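Side-chain contacts in defective in germ line development protein 3, isoform a (Caenorhabditis elegans, PDB 3N89), which probably acts in germline development as a Bicaudal-C ortholog, its four KH domains, a fold widely used for RNA binding, forming one globular platform: residues T330-Q333 with K334-S337; T76-P79 with F80-Q83; S38-Y41 with S42-T45. All coordinates share one frame; numbering follows the deposited sequence.

All three contacts are local, each between adjoining segments of one unbroken chain. Interactions 2 and 3 lie in the first KH range and touch where the Y41 hydroxyl packs on the backbone of Q82. Interaction 1, in the fourth KH range, stands about 17 Å from interaction 2 and about 23 Å from interaction 3, nearest atom to nearest atom. Interactions 1 and 3 are partly buried and belong to helices: one closes a long helix, the other spans a short one and the 3-10 segment leading into it, and both use an aromatic ring against a leucine. Interaction 2 is a surface contact in a loop, where a carboxylate-to-amide bond and a proline-on-ring contact shape a beta turn.

Interaction 1 (T330-Q333 with K334-S337); sequences TAYQ and KVLS
Y332 and L336, one helical turn apart, carry the apolar part of this contact. The Y332 ring leaves CB with CG anti to the backbone N (chi1 177°), which swings it beside its own carbonyl carbon and on toward the C-terminal end of the helix. Farther out, CE2 lies 3.7 Å from L336 CD1, and that methyl reaches round CZ to the hydroxyl, while L336 CG sits over one face, displaced toward the rim. At the tip, OH bonds to the carbonyl of P27. The setting is the end of helix 325-335, the last helix of the fourth KH domain, lying against strands 260-268 and 311-321; L336 is the first residue to leave helical angles. Since the ring also stacks on F90 and meets F265 edge-to-face, a large aromatic with a polar tip suits a place where the first and fourth KH ranges meet. With an alanine here, L336 and F90 would probably border a gap, and the P27 carbonyl would lose its hydroxyl partner. On another side, K334 N donates to T330 O at 3.2 Å (151° at the hydrogen). The two side chains run alongside each other, and the bend at chi4 (71°) leaves K334 NZ 3.8 Å from T330 CG2. Beyond them, Q333 stays extended and its OE1 accepts from A344 N.

Interaction 2 (T76-P79 with F80-Q83); sequences TPDP and FAQQ
D78 reaches forward over P79 to grip the backbone of F80: OD2 accepts from F80 N at 2.9 Å, with 163° at the hydrogen. The N-H comes from above the carboxylate plane. Bonding two residues ahead through a side-chain oxygen makes this an Asx turn, and it is laid over a type I beta turn from D78 to A81, whose closing bond, A81 N to D78 O, is weak at 3.4 Å. With CG anti to the backbone N (chi1 -178°), the carboxylate swings forward beside the turn. Proline suits the second position, since its ring already fixes phi near the required value and no N-H is wanted there. P79 CG also sits over one face of the F80 ring, 4.2 Å from its centroid and 16° off the normal, a CH-pi contact. All this lies between strands 64-66 and 83-87, in what the type I KH fold calls the variable loop. The chain then bends again, Q83 N donating to F80 O at 3.2 Å, and the carboxamide carbon CD of Q83 comes to the edge of the phenylalanine ring, in its plane. Farther out, R70 forms a salt bridge with D78 OD1 and also touches F80. Q83 NE2 donates to E35 OE1, whereas P79 packs on Y195 and A81 on S193 of strand 186-193, in the third KH range.

Interaction 3 (S38-Y41 with S42-T45); sequences SQYY and SLMT
The carbonyl oxygen of Y41 collects three donors from the next turn. M44 N is 3.1 Å from Y41 O and stands above the carbonyl plane. The other two are weak and both come from T45, whose N lies 3.2 Å and whose OG1 lies 3.3 Å from Y41 O. T45 OG1 lies beside its own backbone N (chi1 -71°), so the amide and hydroxyl of one residue converge on the same acceptor; a side chain with a hydroxyl close to the backbone suits this spot. M44 N also donates to Y40 O at 3.0 Å, nearly along the C=O axis (166°). A short 3-10 segment, 38-40, in which Y41 N donates to S38 O, runs here into helix 41-45, the first helix after strand 29-35 of a type I KH domain. The connection from here to helix 54-61 is where KH domains usually carry their GXXG loop; here it lacks that signature. Against the helix start, L43 CD1 comes to the edge of the Y40 ring, near its plane, 4.1 Å from Y40 CD1. Both residues also pack on H105, and Y40 OH takes a weak bond from T107 N, placing the tyrosine against strand 105-111. The Y41 ring runs roughly at right angles to the Y40 side chain, with S38 CA over the centre of one face, among F36, L67, P68 and Q82.

Interaction 1 (T330-Q333 with K334-S337)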
# COMPACT_ATOMS: atom_id res chain seq x y z
N THR A 330 9.29 7.90 -14.07
CA THR A 330 10.43 8.35 -14.88
C THR A 330 10.93 7.19 -15.73
O THR A 330 11.22 7.34 -16.92
CB THR A 330 11.59 8.83 -14.00
OG1 THR A 330 11.18 9.96 -13.23
CG2 THR A 330 12.79 9.21 -14.85
N ALA A 331 11.03 6.02 -15.10
CA ALA A 331 11.48 4.82 -15.79
C ALA A 331 10.50 4.52 -16.91
O ALA A 331 10.89 4.09 -18.00
CB ALA A 331 11.55 3.65 -14.82
N TYR A 332 9.22 4.75 -16.64
CA TYR A 332 8.17 4.51 -17.62
C TYR A 332 8.35 5.44 -18.82
O TYR A 332 8.38 4.99 -19.97
CB TYR A 332 6.81 4.76 -16.98
CG TYR A 332 5.64 4.61 -17.92
CD1 TYR A 332 5.30 3.37 -18.45
CD2 TYR A 332 4.84 5.70 -18.25
CE1 TYR A 332 4.20 3.22 -19.29
CE2 TYR A 332 3.74 5.57 -19.10
CZ TYR A 332 3.42 4.33 -19.60
OH TYR A 332 2.32 4.19 -20.41
N GLN A 333 8.47 6.73 -18.57
CA GLN A 333 8.65 7.70 -19.65
C GLN A 333 9.77 7.27 -20.60
O GLN A 333 9.66 7.45 -21.81
CB GLN A 333 8.97 9.08 -19.07
CG GLN A 333 8.85 10.22 -20.08
CD GLN A 333 9.33 11.55 -19.52
OE1 GLN A 333 8.86 12.00 -18.48
NE2 GLN A 333 10.27 12.19 -20.22
N LYS A 334 10.84 6.69 -20.05
CA LYS A 334 11.97 6.26 -20.87
C LYS A 334 11.66 5.12 -21.83
O LYS A 334 12.24 5.07 -22.92
CB LYS A 334 13.16 5.85 -19.99
CG LYS A 334 14.00 7.02 -19.48
CD LYS A 334 15.35 6.55 -18.97
CE LYS A 334 16.21 7.71 -18.47
NZ LYS A 334 15.71 8.30 -17.18
N VAL A 335 10.77 4.20 -21.46
CA VAL A 335 10.45 3.11 -22.36
C VAL A 335 9.63 3.62 -23.54
O VAL A 335 9.92 3.29 -24.69
CB VAL A 335 9.69 1.94 -21.65
CG1 VAL A 335 8.65 2.48 -20.68
CG2 VAL A 335 9.01 1.05 -22.69
N LEU A 336 8.62 4.43 -23.25
CA LEU A 336 7.78 4.99 -24.31
C LEU A 336 8.61 5.79 -25.29
O LEU A 336 9.58 6.43 -24.91
CB LEU A 336 6.69 5.90 -23.73
CG LEU A 336 5.56 5.23 -22.96
CD1 LEU A 336 4.47 6.23 -22.65
CD2 LEU A 336 5.00 4.12 -23.78
N SER A 337 8.22 5.76 -26.56
CA SER A 337 8.93 6.50 -27.59
C SER A 337 8.53 7.96 -27.51
O SER A 337 7.44 8.29 -27.05
CB SER A 337 8.58 5.96 -28.98
OG SER A 337 9.01 6.87 -29.99

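Interaction 2 (T76-P79 with F80-Q83)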
# COMPACT_ATOMS: atom_id res chain seq x y z
N THR A 76 3.55 -22.04 -0.76
CA THR A 76 4.00 -20.66 -0.61
C THR A 76 2.82 -19.72 -0.42
O THR A 76 1.81 -19.84 -1.10
N PRO A 77 2.94 -18.77 0.51
CA PRO A 77 1.84 -17.82 0.75
C PRO A 77 1.44 -17.12 -0.54
O PRO A 77 2.27 -16.87 -1.41
CB PRO A 77 2.43 -16.85 1.76
CG PRO A 77 3.39 -17.71 2.53
CD PRO A 77 4.05 -18.53 1.45
N ASP A 78 0.15 -16.80 -0.66
CA ASP A 78 -0.37 -16.12 -1.83
C ASP A 78 0.24 -14.73 -1.94
O ASP A 78 0.08 -13.89 -1.05
CB ASP A 78 -1.90 -16.00 -1.73
CG ASP A 78 -2.52 -15.34 -2.95
OD1 ASP A 78 -3.75 -15.09 -2.90
OD2 ASP A 78 -1.81 -15.07 -3.94
N PRO A 79 0.98 -14.46 -3.03
CA PRO A 79 1.59 -13.14 -3.18
C PRO A 79 0.58 -12.04 -3.51
O PRO A 79 0.92 -10.85 -3.48
CB PRO A 79 2.59 -13.36 -4.32
CG PRO A 79 1.93 -14.42 -5.14
CD PRO A 79 1.41 -15.37 -4.09
N PHE A 80 -0.66 -12.43 -3.82
CA PHE A 80 -1.70 -11.47 -4.16
C PHE A 80 -2.83 -11.38 -3.13
O PHE A 80 -3.88 -10.81 -3.39
CB PHE A 80 -2.32 -11.81 -5.53
CG PHE A 80 -1.31 -11.95 -6.63
CD1 PHE A 80 -0.48 -10.88 -6.99
CD2 PHE A 80 -1.21 -13.13 -7.34
CE1 PHE A 80 0.44 -11.01 -8.04
CE2 PHE A 80 -0.31 -13.27 -8.39
CZ PHE A 80 0.52 -12.21 -8.74
N ALA A 81 -2.60 -11.96 -1.95
CA ALA A 81 -3.59 -11.96 -0.88
C ALA A 81 -4.24 -10.59 -0.67
O ALA A 81 -5.44 -10.50 -0.43
CB ALA A 81 -2.95 -12.43 0.41
N GLN A 82 -3.45 -9.53 -0.76
CA GLN A 82 -3.97 -8.19 -0.53
C GLN A 82 -3.61 -7.19 -1.62
O GLN A 82 -3.45 -6.00 -1.35
CB GLN A 82 -3.45 -7.66 0.81
CG GLN A 82 -3.84 -8.53 1.98
CD GLN A 82 -3.44 -7.95 3.31
OE1 GLN A 82 -2.26 -7.76 3.59
NE2 GLN A 82 -4.43 -7.65 4.15
N GLN A 83 -3.51 -7.67 -2.86
CA GLN A 83 -3.15 -6.81 -3.97
C GLN A 83 -4.35 -6.27 -4.71
O GLN A 83 -5.22 -7.02 -5.16
CB GLN A 83 -2.24 -7.55 -4.94
CG GLN A 83 -1.14 -6.70 -5.54
CD GLN A 83 -0.12 -7.53 -6.28
OE1 GLN A 83 -0.30 -7.87 -7.45
NE2 GLN A 83 0.96 -7.89 -5.60

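Interaction 3 (S38-Y41 with S42-T45)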
# COMPACT_ATOMS: atom_id res chain seq x y z
N SER A 38 -6.63 -6.02 3.84
CA SER A 38 -7.96 -6.63 3.71
C SER A 38 -8.98 -6.30 4.79
O SER A 38 -10.18 -6.33 4.53
CB SER A 38 -7.82 -8.15 3.61
OG SER A 38 -7.29 -8.70 4.81
N GLN A 39 -8.50 -6.00 6.00
CA GLN A 39 -9.38 -5.68 7.12
C GLN A 39 -10.18 -4.40 6.86
O GLN A 39 -11.10 -4.07 7.61
CB GLN A 39 -8.54 -5.54 8.39
CG GLN A 39 -7.44 -4.50 8.28
CD GLN A 39 -6.59 -4.41 9.54
OE1 GLN A 39 -7.08 -4.09 10.62
NE2 GLN A 39 -5.29 -4.69 9.39
N TYR A 40 -9.82 -3.69 5.80
CA TYR A 40 -10.48 -2.44 5.45
C TYR A 40 -11.24 -2.55 4.13
O TYR A 40 -11.86 -1.59 3.68
CB TYR A 40 -9.45 -1.32 5.35
CG TYR A 40 -8.66 -1.08 6.61
CD1 TYR A 40 -9.30 -0.65 7.78
CD2 TYR A 40 -7.29 -1.30 6.65
CE1 TYR A 40 -8.58 -0.45 8.96
CE2 TYR A 40 -6.56 -1.10 7.83
CZ TYR A 40 -7.21 -0.68 8.98
OH TYR A 40 -6.50 -0.51 10.15
N TYR A 41 -11.19 -3.72 3.49
CA TYR A 41 -11.88 -3.88 2.22
C TYR A 41 -13.34 -3.47 2.31
O TYR A 41 -13.82 -2.69 1.48
CB TYR A 41 -11.75 -5.31 1.69
CG TYR A 41 -10.38 -5.61 1.11
CD1 TYR A 41 -9.49 -4.57 0.83
CD2 TYR A 41 -9.96 -6.92 0.85
CE1 TYR A 41 -8.22 -4.82 0.32
CE2 TYR A 41 -8.69 -7.18 0.33
CZ TYR A 41 -7.83 -6.13 0.07
OH TYR A 41 -6.56 -6.36 -0.42
N SER A 42 -14.02 -3.98 3.32
CA SER A 42 -15.43 -3.68 3.55
C SER A 42 -15.70 -2.19 3.68
O SER A 42 -16.67 -1.68 3.11
CB SER A 42 -15.90 -4.40 4.81
OG SER A 42 -17.25 -4.10 5.09
N LEU A 43 -14.84 -1.50 4.42
CA LEU A 43 -14.97 -0.06 4.66
C LEU A 43 -14.63 0.79 3.44
O LEU A 43 -15.02 1.96 3.37
CB LEU A 43 -14.09 0.38 5.82
CG LEU A 43 -14.45 -0.06 7.24
CD1 LEU A 43 -13.29 0.29 8.17
CD2 LEU A 43 -15.73 0.62 7.69
N MET A 44 -13.88 0.22 2.50
CA MET A 44 -13.51 0.96 1.31
C MET A 44 -14.66 0.85 0.33
O MET A 44 -14.80 1.65 -0.59
CB MET A 44 -12.23 0.38 0.68
CG MET A 44 -10.94 0.79 1.38
SD MET A 44 -9.43 -0.04 0.75
CE MET A 44 -9.70 0.02 -1.02
N THR A 45 -15.50 -0.17 0.54
CA THR A 45 -16.66 -0.43 -0.31
C THR A 45 -17.90 0.36 0.09
O THR A 45 -18.49 1.04 -0.75
CB THR A 45 -17.03 -1.93 -0.27
OG1 THR A 45 -16.04 -2.69 -0.97
CG2 THR A 45 -18.40 -2.15 -0.90